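Local coordinates for predicted ATPase of the ABC class (Vibrio vulnificus, PDB 5D6A), which probably binds and hydrolyses ATP as an ABC-class ATPase, and is captured as a two-subunit assembly holding the ATP analogue AMP-PNP, at residues V210-L216 / A230-A235; C223-M227 / G288-E292; F268-L274 / M425-Q429. All coordinates share one frame; numbering follows the deposited sequence.

Interaction 1 (V210-L216 / A230-A235); sequences VANGSIL and AVEFTA. With ANP (phosphoaminophosphonic acid-adenylate ester), chain C.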
loop_
_atom_site.group_PDB
_atom_site.type_symbol
_atom_site.label_atom_id
_atom_site.label_comp_id
_atom_site.label_asym_id
_atom_site.label_seq_id
_atom_site.Cartn_x
_atom_site.Cartn_y
_atom_site.Cartn_z
ATOM N N VAL A 210 -15.877 -15.157 -19.753
ATOM C CA VAL A 210 -15.761 -15.983 -18.551
ATOM C C VAL A 210 -16.372 -17.352 -18.825
ATOM O O VAL A 210 -17.594 -17.515 -18.799
ATOM C CB VAL A 210 -16.474 -15.340 -17.344
ATOM C CG1 VAL A 210 -16.304 -16.199 -16.102
ATOM C CG2 VAL A 210 -15.937 -13.941 -17.091
ATOM N N ALA A 211 -15.517 -18.334 -19.081
ATOM C CA ALA A 211 -15.961 -19.692 -19.379
ATOM C C ALA A 211 -16.750 -20.322 -18.229
ATOM O O ALA A 211 -16.466 -20.068 -17.057
ATOM C CB ALA A 211 -14.759 -20.563 -19.718
ATOM N N ASN A 212 -17.748 -21.134 -18.571
ATOM C CA ASN A 212 -18.526 -21.845 -17.558
ATOM C C ASN A 212 -17.641 -22.892 -16.895
ATOM O O ASN A 212 -16.890 -23.595 -17.571
ATOM C CB ASN A 212 -19.769 -22.514 -18.163
ATOM C CG ASN A 212 -20.858 -21.519 -18.526
ATOM O OD1 ASN A 212 -20.833 -20.364 -18.103
ATOM N ND2 ASN A 212 -21.837 -21.974 -19.296
ATOM N N GLY A 213 -17.732 -22.989 -15.573
ATOM C CA GLY A 213 -16.922 -23.931 -14.811
ATOM C C GLY A 213 -15.714 -23.257 -14.183
ATOM O O GLY A 213 -14.886 -23.917 -13.552
ATOM N N SER A 214 -15.609 -21.940 -14.357
ATOM C CA SER A 214 -14.500 -21.184 -13.792
ATOM C C SER A 214 -14.697 -20.988 -12.297
ATOM O O SER A 214 -15.828 -20.948 -11.809
ATOM C CB SER A 214 -14.391 -19.801 -14.453
ATOM O OG SER A 214 -14.116 -19.896 -15.837
ATOM N N ILE A 215 -13.587 -20.876 -11.577
ATOM C CA ILE A 215 -13.609 -20.616 -10.146
ATOM C C ILE A 215 -13.009 -19.223 -9.972
ATOM O O ILE A 215 -11.798 -19.033 -10.096
ATOM C CB ILE A 215 -12.838 -21.682 -9.352
ATOM C CG1 ILE A 215 -13.467 -23.057 -9.591
ATOM C CG2 ILE A 215 -12.862 -21.360 -7.865
ATOM C CD1 ILE A 215 -12.807 -24.183 -8.825
ATOM N N LEU A 216 -13.879 -18.253 -9.702
ATOM C CA LEU A 216 -13.482 -16.850 -9.573
ATOM C C LEU A 216 -12.889 -16.445 -8.209
ATOM O O LEU A 216 -11.824 -15.833 -8.167
ATOM C CB LEU A 216 -14.677 -15.948 -9.906
ATOM C CG LEU A 216 -15.402 -16.254 -11.223
ATOM C CD1 LEU A 216 -16.565 -15.297 -11.434
ATOM C CD2 LEU A 216 -14.449 -16.204 -12.402
ATOM N N ALA A 230 -16.076 -23.940 -4.081
ATOM C CA ALA A 230 -16.720 -22.673 -4.399
ATOM C C ALA A 230 -17.820 -22.923 -5.418
ATOM O O ALA A 230 -17.842 -23.965 -6.070
ATOM C CB ALA A 230 -15.704 -21.690 -4.953
ATOM N N VAL A 231 -18.736 -21.970 -5.548
ATOM C CA VAL A 231 -19.828 -22.087 -6.507
ATOM C C VAL A 231 -19.270 -21.772 -7.892
ATOM O O VAL A 231 -18.920 -20.624 -8.173
ATOM C CB VAL A 231 -20.979 -21.112 -6.178
ATOM C CG1 VAL A 231 -22.115 -21.261 -7.184
ATOM C CG2 VAL A 231 -21.481 -21.338 -4.759
ATOM N N GLU A 232 -19.164 -22.787 -8.745
ATOM C CA GLU A 232 -18.626 -22.586 -10.093
ATOM C C GLU A 232 -19.475 -21.603 -10.885
ATOM O O GLU A 232 -20.689 -21.517 -10.700
ATOM C CB GLU A 232 -18.507 -23.910 -10.852
ATOM C CG GLU A 232 -19.816 -24.664 -11.037
ATOM C CD GLU A 232 -19.640 -25.933 -11.847
ATOM O OE1 GLU A 232 -18.595 -26.072 -12.521
ATOM O OE2 GLU A 232 -20.552 -26.789 -11.816
ATOM N N PHE A 233 -18.823 -20.867 -11.774
ATOM C CA PHE A 233 -19.502 -19.859 -12.573
ATOM C C PHE A 233 -20.313 -20.453 -13.722
ATOM O O PHE A 233 -19.879 -21.395 -14.385
ATOM C CB PHE A 233 -18.483 -18.868 -13.133
ATOM C CG PHE A 233 -19.098 -17.757 -13.930
ATOM C CD1 PHE A 233 -19.522 -16.590 -13.306
ATOM C CD2 PHE A 233 -19.258 -17.877 -15.301
ATOM C CE1 PHE A 233 -20.090 -15.564 -14.038
ATOM C CE2 PHE A 233 -19.827 -16.856 -16.039
ATOM C CZ PHE A 233 -20.243 -15.697 -15.407
ATOM N N THR A 234 -21.496 -19.884 -13.937
ATOM C CA THR A 234 -22.373 -20.280 -15.030
ATOM C C THR A 234 -22.982 -19.014 -15.608
ATOM O O THR A 234 -23.429 -18.140 -14.866
ATOM C CB THR A 234 -23.504 -21.220 -14.579
ATOM O OG1 THR A 234 -22.944 -22.420 -14.034
ATOM C CG2 THR A 234 -24.408 -21.577 -15.765
ATOM N N ALA A 235 -22.992 -18.919 -16.932
ATOM C CA ALA A 235 -23.532 -17.753 -17.605
ATOM C C ALA A 235 -25.013 -17.929 -17.908
ATOM O O ALA A 235 -25.480 -19.052 -18.110
ATOM C CB ALA A 235 -22.767 -17.499 -18.893
HETATM P PG ANP C . -18.049 -5.048 -4.117
HETATM O O1G ANP C . -17.787 -5.093 -5.601
HETATM O O2G ANP C . -16.972 -4.335 -3.331
HETATM O O3G ANP C . -19.458 -4.614 -3.794
HETATM P PB ANP C . -19.343 -7.724 -3.361
HETATM O O1B ANP C . -20.065 -7.847 -4.669
HETATM O O2B ANP C . -20.106 -7.142 -2.193
HETATM N N3B ANP C . -17.921 -6.721 -3.600
HETATM P PA ANP C . -17.392 -9.739 -3.062
HETATM O O1A ANP C . -17.191 -10.485 -4.354
HETATM O O2A ANP C . -16.461 -8.602 -2.723
HETATM O O3A ANP C . -18.914 -9.225 -2.969
HETATM O "O5'" ANP C . -17.327 -10.785 -1.848
HETATM C "C5'" ANP C . -18.121 -11.962 -1.860
HETATM C "C4'" ANP C . -17.498 -13.018 -0.957
HETATM O "O4'" ANP C . -17.962 -14.306 -1.370
HETATM C "C3'" ANP C . -15.978 -13.059 -1.035
HETATM O "O3'" ANP C . -15.425 -13.358 0.255
HETATM C "C2'" ANP C . -15.680 -14.160 -2.028
HETATM O "O2'" ANP C . -14.474 -14.860 -1.700
HETATM C "C1'" ANP C . -16.906 -15.066 -1.959
HETATM N N9 ANP C . -17.318 -15.543 -3.301
HETATM C C8 ANP C . -17.446 -14.800 -4.422
HETATM N N7 ANP C . -17.838 -15.578 -5.464
HETATM C C5 ANP C . -17.969 -16.837 -5.010
HETATM C C6 ANP C . -18.352 -18.148 -5.582
HETATM N N6 ANP C . -18.683 -18.262 -6.888
HETATM N N1 ANP C . -18.360 -19.222 -4.759
HETATM C C2 ANP C . -18.033 -19.124 -3.452
HETATM N N3 ANP C . -17.676 -17.957 -2.875
HETATM C C4 ANP C . -17.627 -16.806 -3.586
#
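Gly213 N donates a nearly straight hydrogen bond to Phe233 O (2.9 Å, 169° at the hydrogen), and Phe233 N returns one to Ser214 O at 3.0 Å. Phe233 thus pairs with the opposing backbone through both its N and its O. A third bond uses a side chain: Ala235 N reaches Asn212 OD1 at 2.8 Å. This one is more bent, 139° at the hydrogen, and the nitrogen sits above the amide plane. Asn212 CG lies beside its own backbone N (chi1 -73°), which brings the amide oxygen over to the Thr234-Ala235 peptide. These bonds surround a type II beta turn, Ala211 to Ser214, that ends strand 206-211 of the four-stranded antiparallel sheet, with Gly213 supplying the positive phi. Ser214 OG closes the turn by donating to Ala211 O at 2.7 Å, beside a weak backbone bond between the same residues. The segment 230-235 held in this way also reads the nucleotide: Val231 N donates to adenine N1 at 2.9 Å, and adenine N6 to Val231 O at 2.7 Å. Away from the polar seam, Val210 CG1 lies over one face of the Phe233 ring, 3.7 Å from its centroid, in a CH-pi contact. Leu216 CD1 approaches the same ring obliquely, 3.7 Å from Phe233 CD1, and Leu254 of strand 249-257 adds to the packing. Farther out, Ile215 CG2 touches Ala230 CB, a methyl that also lies against the adenine.

Interaction 2 (C223-M227 / G288-E292); sequences CDLPM and GDGRE. Unlike the reference sequence in segment 288-292: Gly288 (reference Ser). With ANP (phosphoaminophosphonic acid-adenylate ester), chain C.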
loop_
_atom_site.group_PDB
_atom_site.type_symbol
_atom_site.label_atom_id
_atom_site.label_comp_id
_atom_site.label_asym_id
_atom_site.label_seq_id
_atom_site.Cartn_x
_atom_site.Cartn_y
_atom_site.Cartn_z
ATOM N N CYS A 223 -4.156 -13.793 -0.873
ATOM C CA CYS A 223 -3.679 -14.963 -1.600
ATOM C C CYS A 223 -4.335 -15.016 -2.978
ATOM O O CYS A 223 -5.533 -14.778 -3.107
ATOM C CB CYS A 223 -4.000 -16.216 -0.789
ATOM S SG CYS A 223 -3.354 -17.757 -1.463
ATOM N N ASP A 224 -3.549 -15.329 -4.005
ATOM C CA ASP A 224 -4.061 -15.361 -5.377
ATOM C C ASP A 224 -4.488 -16.765 -5.843
ATOM O O ASP A 224 -4.905 -16.934 -6.991
ATOM C CB ASP A 224 -3.012 -14.783 -6.336
ATOM C CG ASP A 224 -3.593 -14.416 -7.702
ATOM O OD1 ASP A 224 -4.757 -13.963 -7.768
ATOM O OD2 ASP A 224 -2.871 -14.558 -8.713
ATOM N N LEU A 225 -4.385 -17.764 -4.964
ATOM C CA LEU A 225 -4.794 -19.137 -5.300
ATOM C C LEU A 225 -6.313 -19.247 -5.234
ATOM O O LEU A 225 -6.952 -18.470 -4.533
ATOM C CB LEU A 225 -4.140 -20.156 -4.357
ATOM C CG LEU A 225 -2.660 -20.486 -4.587
ATOM C CD1 LEU A 225 -1.791 -19.243 -4.660
ATOM C CD2 LEU A 225 -2.170 -21.416 -3.487
ATOM N N PRO A 226 -6.895 -20.225 -5.949
ATOM C CA PRO A 226 -8.352 -20.365 -5.986
ATOM C C PRO A 226 -8.973 -21.002 -4.751
ATOM O O PRO A 226 -8.350 -21.835 -4.096
ATOM C CB PRO A 226 -8.574 -21.285 -7.182
ATOM C CG PRO A 226 -7.365 -22.151 -7.201
ATOM C CD PRO A 226 -6.227 -21.287 -6.725
HETATM N N MSE A 227 -10.210 -20.611 -4.465
HETATM C CA MSE A 227 -10.962 -21.152 -3.342
HETATM C C MSE A 227 -11.447 -22.524 -3.708
HETATM O O MSE A 227 -12.003 -22.718 -4.792
HETATM C CB MSE A 227 -12.173 -20.260 -3.079
HETATM C CG MSE A 227 -13.045 -20.747 -1.922
HETATM SE SE MSE A 227 -14.692 -19.668 -1.860
HETATM C CE MSE A 227 -13.959 -18.151 -0.838
ATOM N N GLY A 288 -5.647 -25.268 -13.577
ATOM C CA GLY A 288 -6.160 -25.500 -12.229
ATOM C C GLY A 288 -6.338 -24.230 -11.413
ATOM O O GLY A 288 -6.884 -24.271 -10.308
ATOM N N ASP A 289 -5.888 -23.101 -11.963
ATOM C CA ASP A 289 -5.988 -21.817 -11.279
ATOM C C ASP A 289 -7.431 -21.368 -11.087
ATOM O O ASP A 289 -7.731 -20.626 -10.151
ATOM C CB ASP A 289 -5.263 -20.741 -12.079
ATOM C CG ASP A 289 -5.411 -19.368 -11.466
ATOM O OD1 ASP A 289 -5.075 -19.199 -10.276
ATOM O OD2 ASP A 289 -5.853 -18.448 -12.182
ATOM N N GLY A 290 -8.308 -21.798 -11.993
ATOM C CA GLY A 290 -9.717 -21.428 -11.944
ATOM C C GLY A 290 -10.059 -20.318 -12.924
ATOM O O GLY A 290 -11.226 -20.131 -13.270
ATOM N N ARG A 291 -9.041 -19.583 -13.377
ATOM C CA ARG A 291 -9.232 -18.476 -14.316
ATOM C C ARG A 291 -8.545 -18.705 -15.667
ATOM O O ARG A 291 -8.626 -17.848 -16.549
ATOM C CB ARG A 291 -8.683 -17.187 -13.695
ATOM C CG ARG A 291 -9.380 -16.767 -12.411
ATOM C CD ARG A 291 -8.604 -15.685 -11.675
ATOM N NE ARG A 291 -7.323 -16.194 -11.180
ATOM C CZ ARG A 291 -6.454 -15.496 -10.451
ATOM N NH1 ARG A 291 -6.706 -14.237 -10.105
ATOM N NH2 ARG A 291 -5.322 -16.070 -10.057
ATOM N N GLU A 292 -7.889 -19.855 -15.842
ATOM C CA GLU A 292 -7.158 -20.126 -17.094
ATOM C C GLU A 292 -8.019 -20.153 -18.368
ATOM O O GLU A 292 -7.486 -20.288 -19.465
ATOM C CB GLU A 292 -6.302 -21.408 -17.008
ATOM C CG GLU A 292 -7.042 -22.745 -16.934
ATOM C CD GLU A 292 -7.646 -23.049 -15.577
ATOM O OE1 GLU A 292 -7.790 -22.126 -14.744
ATOM O OE2 GLU A 292 -7.979 -24.230 -15.344
HETATM P PG ANP C . -18.049 -5.048 -4.117
HETATM O O1G ANP C . -17.787 -5.093 -5.601
HETATM O O2G ANP C . -16.972 -4.335 -3.331
HETATM O O3G ANP C . -19.458 -4.614 -3.794
HETATM P PB ANP C . -19.343 -7.724 -3.361
HETATM O O1B ANP C . -20.065 -7.847 -4.669
HETATM O O2B ANP C . -20.106 -7.142 -2.193
HETATM N N3B ANP C . -17.921 -6.721 -3.600
HETATM P PA ANP C . -17.392 -9.739 -3.062
HETATM O O1A ANP C . -17.191 -10.485 -4.354
HETATM O O2A ANP C . -16.461 -8.602 -2.723
HETATM O O3A ANP C . -18.914 -9.225 -2.969
HETATM O "O5'" ANP C . -17.327 -10.785 -1.848
HETATM C "C5'" ANP C . -18.121 -11.962 -1.860
HETATM C "C4'" ANP C . -17.498 -13.018 -0.957
HETATM O "O4'" ANP C . -17.962 -14.306 -1.370
HETATM C "C3'" ANP C . -15.978 -13.059 -1.035
HETATM O "O3'" ANP C . -15.425 -13.358 0.255
HETATM C "C2'" ANP C . -15.680 -14.160 -2.028
HETATM O "O2'" ANP C . -14.474 -14.860 -1.700
HETATM C "C1'" ANP C . -16.906 -15.066 -1.959
HETATM N N9 ANP C . -17.318 -15.543 -3.301
HETATM C C8 ANP C . -17.446 -14.800 -4.422
HETATM N N7 ANP C . -17.838 -15.578 -5.464
HETATM C C5 ANP C . -17.969 -16.837 -5.010
HETATM C C6 ANP C . -18.352 -18.148 -5.582
HETATM N N6 ANP C . -18.683 -18.262 -6.888
HETATM N N1 ANP C . -18.360 -19.222 -4.759
HETATM C C2 ANP C . -18.033 -19.124 -3.452
HETATM N N3 ANP C . -17.676 -17.957 -2.875
HETATM C C4 ANP C . -17.627 -16.806 -3.586
#
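Gly288, a glycine where the reference sequence has serine, sets its carbonyl oxygen 3.8 Å from Pro226 CG, at the margin of a salt-bridge network formed by Asp224, Asp289 and Arg291. The network joins the loop before strand 294-296 to the corner after strand 223-224. Asp289 follows; its O lies beside Pro226 CB and CG, while its carboxylate turns to Arg291. Gln123 and Arg218 also bind Asp289 OD1, so this acid has several partners. Gly290 has positive phi, and Arg291 after it points its CB at the other segment. Arg291 holds Asp289 side-on, with NE to OD2 at 2.9 Å and NH2 to OD1 at 3.1 Å. Toward Asp224, Arg291 uses both terminal nitrogens, NH1 to OD1 at 3.1 Å and NH2 to OD2 at 3.2 Å. The Asp224 carboxylate is turned 69° from the guanidinium plane, and NH2 approaches OD2 from above that carboxylate. A bend at chi3 (-66°) swings the guanidinium between the two acids, which fix its rotation by holding two of its edges. Glu292 ends the segment by folding back, its OE1 receiving Gly290 N on the syn lone pair at 2.8 Å.

Interaction 3 (F268-L274 / M425-Q429); sequences FHGKSTL and MHDYQ. With ANP (phosphoaminophosphonic acid-adenylate ester), chain C.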
loop_
_atom_site.group_PDB
_atom_site.type_symbol
_atom_site.label_atom_id
_atom_site.label_comp_id
_atom_site.label_asym_id
_atom_site.label_seq_id
_atom_site.Cartn_x
_atom_site.Cartn_y
_atom_site.Cartn_z
ATOM N N PHE A 268 -22.022 -8.356 -0.780
ATOM C CA PHE A 268 -21.446 -9.670 -0.483
ATOM C C PHE A 268 -22.013 -10.781 -1.384
ATOM O O PHE A 268 -22.159 -11.924 -0.954
ATOM C CB PHE A 268 -21.636 -10.003 1.009
ATOM C CG PHE A 268 -20.602 -10.945 1.561
ATOM C CD1 PHE A 268 -19.355 -10.464 1.940
ATOM C CD2 PHE A 268 -20.871 -12.296 1.724
ATOM C CE1 PHE A 268 -18.391 -11.313 2.455
ATOM C CE2 PHE A 268 -19.909 -13.151 2.241
ATOM C CZ PHE A 268 -18.670 -12.658 2.610
ATOM N N HIS A 269 -22.308 -10.437 -2.639
ATOM C CA HIS A 269 -22.847 -11.407 -3.608
ATOM C C HIS A 269 -21.854 -11.850 -4.696
ATOM O O HIS A 269 -22.156 -12.772 -5.455
ATOM C CB HIS A 269 -24.142 -10.880 -4.235
ATOM C CG HIS A 269 -25.307 -10.899 -3.299
ATOM N ND1 HIS A 269 -25.597 -9.857 -2.447
ATOM C CD2 HIS A 269 -26.247 -11.845 -3.067
ATOM C CE1 HIS A 269 -26.669 -10.154 -1.736
ATOM N NE2 HIS A 269 -27.083 -11.356 -2.092
ATOM N N GLY A 270 -20.694 -11.196 -4.786
ATOM C CA GLY A 270 -19.667 -11.593 -5.757
ATOM C C GLY A 270 -19.399 -10.663 -6.930
ATOM O O GLY A 270 -18.908 -11.110 -7.962
ATOM N N LYS A 271 -19.700 -9.375 -6.776
ATOM C CA LYS A 271 -19.495 -8.406 -7.856
ATOM C C LYS A 271 -18.014 -8.109 -8.068
ATOM O O LYS A 271 -17.532 -8.149 -9.199
ATOM C CB LYS A 271 -20.254 -7.106 -7.587
ATOM C CG LYS A 271 -21.753 -7.292 -7.386
ATOM C CD LYS A 271 -22.487 -5.968 -7.196
ATOM C CE LYS A 271 -22.086 -5.231 -5.924
ATOM N NZ LYS A 271 -22.402 -6.008 -4.696
ATOM N N SER A 272 -17.299 -7.804 -6.988
ATOM C CA SER A 272 -15.861 -7.531 -7.082
ATOM C C SER A 272 -15.102 -8.760 -7.527
ATOM O O SER A 272 -14.172 -8.656 -8.320
ATOM C CB SER A 272 -15.281 -7.054 -5.752
ATOM O OG SER A 272 -15.655 -5.720 -5.476
ATOM N N THR A 273 -15.494 -9.923 -7.012
ATOM C CA THR A 273 -14.834 -11.175 -7.369
ATOM C C THR A 273 -14.896 -11.406 -8.879
ATOM O O THR A 273 -13.921 -11.860 -9.485
ATOM C CB THR A 273 -15.455 -12.369 -6.626
ATOM O OG1 THR A 273 -15.336 -12.162 -5.214
ATOM C CG2 THR A 273 -14.756 -13.668 -7.005
ATOM N N LEU A 274 -16.039 -11.088 -9.481
ATOM C CA LEU A 274 -16.196 -11.231 -10.922
ATOM C C LEU A 274 -15.309 -10.218 -11.641
ATOM O O LEU A 274 -14.581 -10.572 -12.568
ATOM C CB LEU A 274 -17.660 -11.041 -11.340
ATOM C CG LEU A 274 -17.949 -11.034 -12.850
ATOM C CD1 LEU A 274 -17.414 -12.283 -13.531
ATOM C CD2 LEU A 274 -19.437 -10.884 -13.108
HETATM N N MSE A 425 -25.503 -10.199 -9.655
HETATM C CA MSE A 425 -24.892 -11.284 -8.897
HETATM C C MSE A 425 -25.821 -11.607 -7.760
HETATM O O MSE A 425 -26.284 -10.713 -7.046
HETATM C CB MSE A 425 -23.519 -10.890 -8.360
HETATM C CG MSE A 425 -22.516 -10.595 -9.474
HETATM SE SE MSE A 425 -22.311 -12.143 -10.677
HETATM C CE MSE A 425 -21.216 -13.295 -9.516
ATOM N N HIS A 426 -26.111 -12.892 -7.592
ATOM C CA HIS A 426 -26.998 -13.365 -6.540
ATOM C C HIS A 426 -26.534 -14.750 -6.134
ATOM O O HIS A 426 -26.468 -15.641 -6.969
ATOM C CB HIS A 426 -28.435 -13.410 -7.059
ATOM C CG HIS A 426 -29.417 -13.984 -6.088
ATOM N ND1 HIS A 426 -30.091 -13.213 -5.166
ATOM C CD2 HIS A 426 -29.843 -15.254 -5.900
ATOM C CE1 HIS A 426 -30.889 -13.985 -4.451
ATOM N NE2 HIS A 426 -30.757 -15.229 -4.875
ATOM N N ASP A 427 -26.222 -14.934 -4.854
ATOM C CA ASP A 427 -25.715 -16.221 -4.370
ATOM C C ASP A 427 -24.571 -16.756 -5.242
ATOM O O ASP A 427 -24.433 -17.963 -5.442
ATOM C CB ASP A 427 -26.848 -17.247 -4.247
ATOM C CG ASP A 427 -27.808 -16.930 -3.106
ATOM O OD1 ASP A 427 -27.591 -15.930 -2.390
ATOM O OD2 ASP A 427 -28.778 -17.694 -2.918
ATOM N N TYR A 428 -23.766 -15.825 -5.753
ATOM C CA TYR A 428 -22.588 -16.121 -6.580
ATOM C C TYR A 428 -22.897 -16.772 -7.934
ATOM O O TYR A 428 -22.265 -17.754 -8.326
ATOM C CB TYR A 428 -21.575 -16.956 -5.788
ATOM C CG TYR A 428 -21.358 -16.430 -4.388
ATOM C CD1 TYR A 428 -20.764 -15.193 -4.176
ATOM C CD2 TYR A 428 -21.749 -17.169 -3.275
ATOM C CE1 TYR A 428 -20.572 -14.699 -2.898
ATOM C CE2 TYR A 428 -21.555 -16.686 -1.994
ATOM C CZ TYR A 428 -20.966 -15.451 -1.812
ATOM O OH TYR A 428 -20.772 -14.964 -0.543
ATOM N N GLN A 429 -23.872 -16.213 -8.639
ATOM C CA GLN A 429 -24.235 -16.674 -9.976
ATOM C C GLN A 429 -24.712 -15.470 -10.771
ATOM O O GLN A 429 -25.385 -14.590 -10.234
ATOM C CB GLN A 429 -25.320 -17.753 -9.941
ATOM C CG GLN A 429 -26.619 -17.325 -9.279
ATOM C CD GLN A 429 -27.756 -18.299 -9.507
ATOM O OE1 GLN A 429 -27.581 -19.352 -10.125
ATOM N NE2 GLN A 429 -28.940 -17.947 -9.012
HETATM P PG ANP C . -18.049 -5.048 -4.117
HETATM O O1G ANP C . -17.787 -5.093 -5.601
HETATM O O2G ANP C . -16.972 -4.335 -3.331
HETATM O O3G ANP C . -19.458 -4.614 -3.794
HETATM P PB ANP C . -19.343 -7.724 -3.361
HETATM O O1B ANP C . -20.065 -7.847 -4.669
HETATM O O2B ANP C . -20.106 -7.142 -2.193
HETATM N N3B ANP C . -17.921 -6.721 -3.600
HETATM P PA ANP C . -17.392 -9.739 -3.062
HETATM O O1A ANP C . -17.191 -10.485 -4.354
HETATM O O2A ANP C . -16.461 -8.602 -2.723
HETATM O O3A ANP C . -18.914 -9.225 -2.969
HETATM O "O5'" ANP C . -17.327 -10.785 -1.848
HETATM C "C5'" ANP C . -18.121 -11.962 -1.860
HETATM C "C4'" ANP C . -17.498 -13.018 -0.957
HETATM O "O4'" ANP C . -17.962 -14.306 -1.370
HETATM C "C3'" ANP C . -15.978 -13.059 -1.035
HETATM O "O3'" ANP C . -15.425 -13.358 0.255
HETATM C "C2'" ANP C . -15.680 -14.160 -2.028
HETATM O "O2'" ANP C . -14.474 -14.860 -1.700
HETATM C "C1'" ANP C . -16.906 -15.066 -1.959
HETATM N N9 ANP C . -17.318 -15.543 -3.301
HETATM C C8 ANP C . -17.446 -14.800 -4.422
HETATM N N7 ANP C . -17.838 -15.578 -5.464
HETATM C C5 ANP C . -17.969 -16.837 -5.010
HETATM C C6 ANP C . -18.352 -18.148 -5.582
HETATM N N6 ANP C . -18.683 -18.262 -6.888
HETATM N N1 ANP C . -18.360 -19.222 -4.759
HETATM C C2 ANP C . -18.033 -19.124 -3.452
HETATM N N3 ANP C . -17.676 -17.957 -2.875
HETATM C C4 ANP C . -17.627 -16.806 -3.586
#
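Tyr428 N meets His269 O in a weak hydrogen bond of 3.5 Å, although most of the touching residues are buried. Much of the polar chemistry goes instead to the nucleotide lying against both segments. Asp427 and Tyr428 both have positive phi, and this turn sets the Tyr428 ring with one face toward the adenine, C4 lying 3.5 Å above its plane and toward its rim. Tyr428 OH lies 3.0 Å from the ribose O4' of AMP-PNP and passes obliquely by the Phe268 ring. The side chains of selenomethionine Met425 and Lys271 pass each other heading opposite ways; bent at chi2 and chi3 (-57° and -75°), Met425 brings CE against Gly270 O and SE to 4.0 Å from Leu274 CD2. His269 presents the edge of its imidazole to Asp427 N, while its CB packs on Met425 O. On AMP-PNP, Phe268 N binds O2B at 2.7 Å and Lys271 N binds O1B at 2.6 Å, with Lys271 NZ also on O1B and on the carbonyl O of Gly266. Thr273 OG1 donates to O1A of AMP-PNP at 2.6 Å. Backbone amides and a lysine wrapping the phosphates at and just before the N-terminus of helix 271-280 are consistent with a Walker A P-loop.

How the interactions relate
All three contacts lie in the P-loop domain and touch AMP-PNP, but at different places: interaction 3 at the phosphates, ribose and one adenine face, interaction 1 at adenine N1 and N6, and interaction 2 through Met227 alone. Interaction 3 is buried, with side chains packed mostly against backbone carbonyls and few direct polar bonds between the segments; interactions 1 and 2 are partly buried, the former relying on backbone pairing around an aromatic ring, the latter on charge. Interactions 1 and 2 touch where Ile215 N lies 3.0 Å from Gly290 O, a probable hydrogen bond. Leu216 connects interaction 1 to helix 271-280 of interaction 3 by packing on Thr273 and Leu274. Interactions 2 and 3 do not touch, their nearest atoms about 7 Å apart.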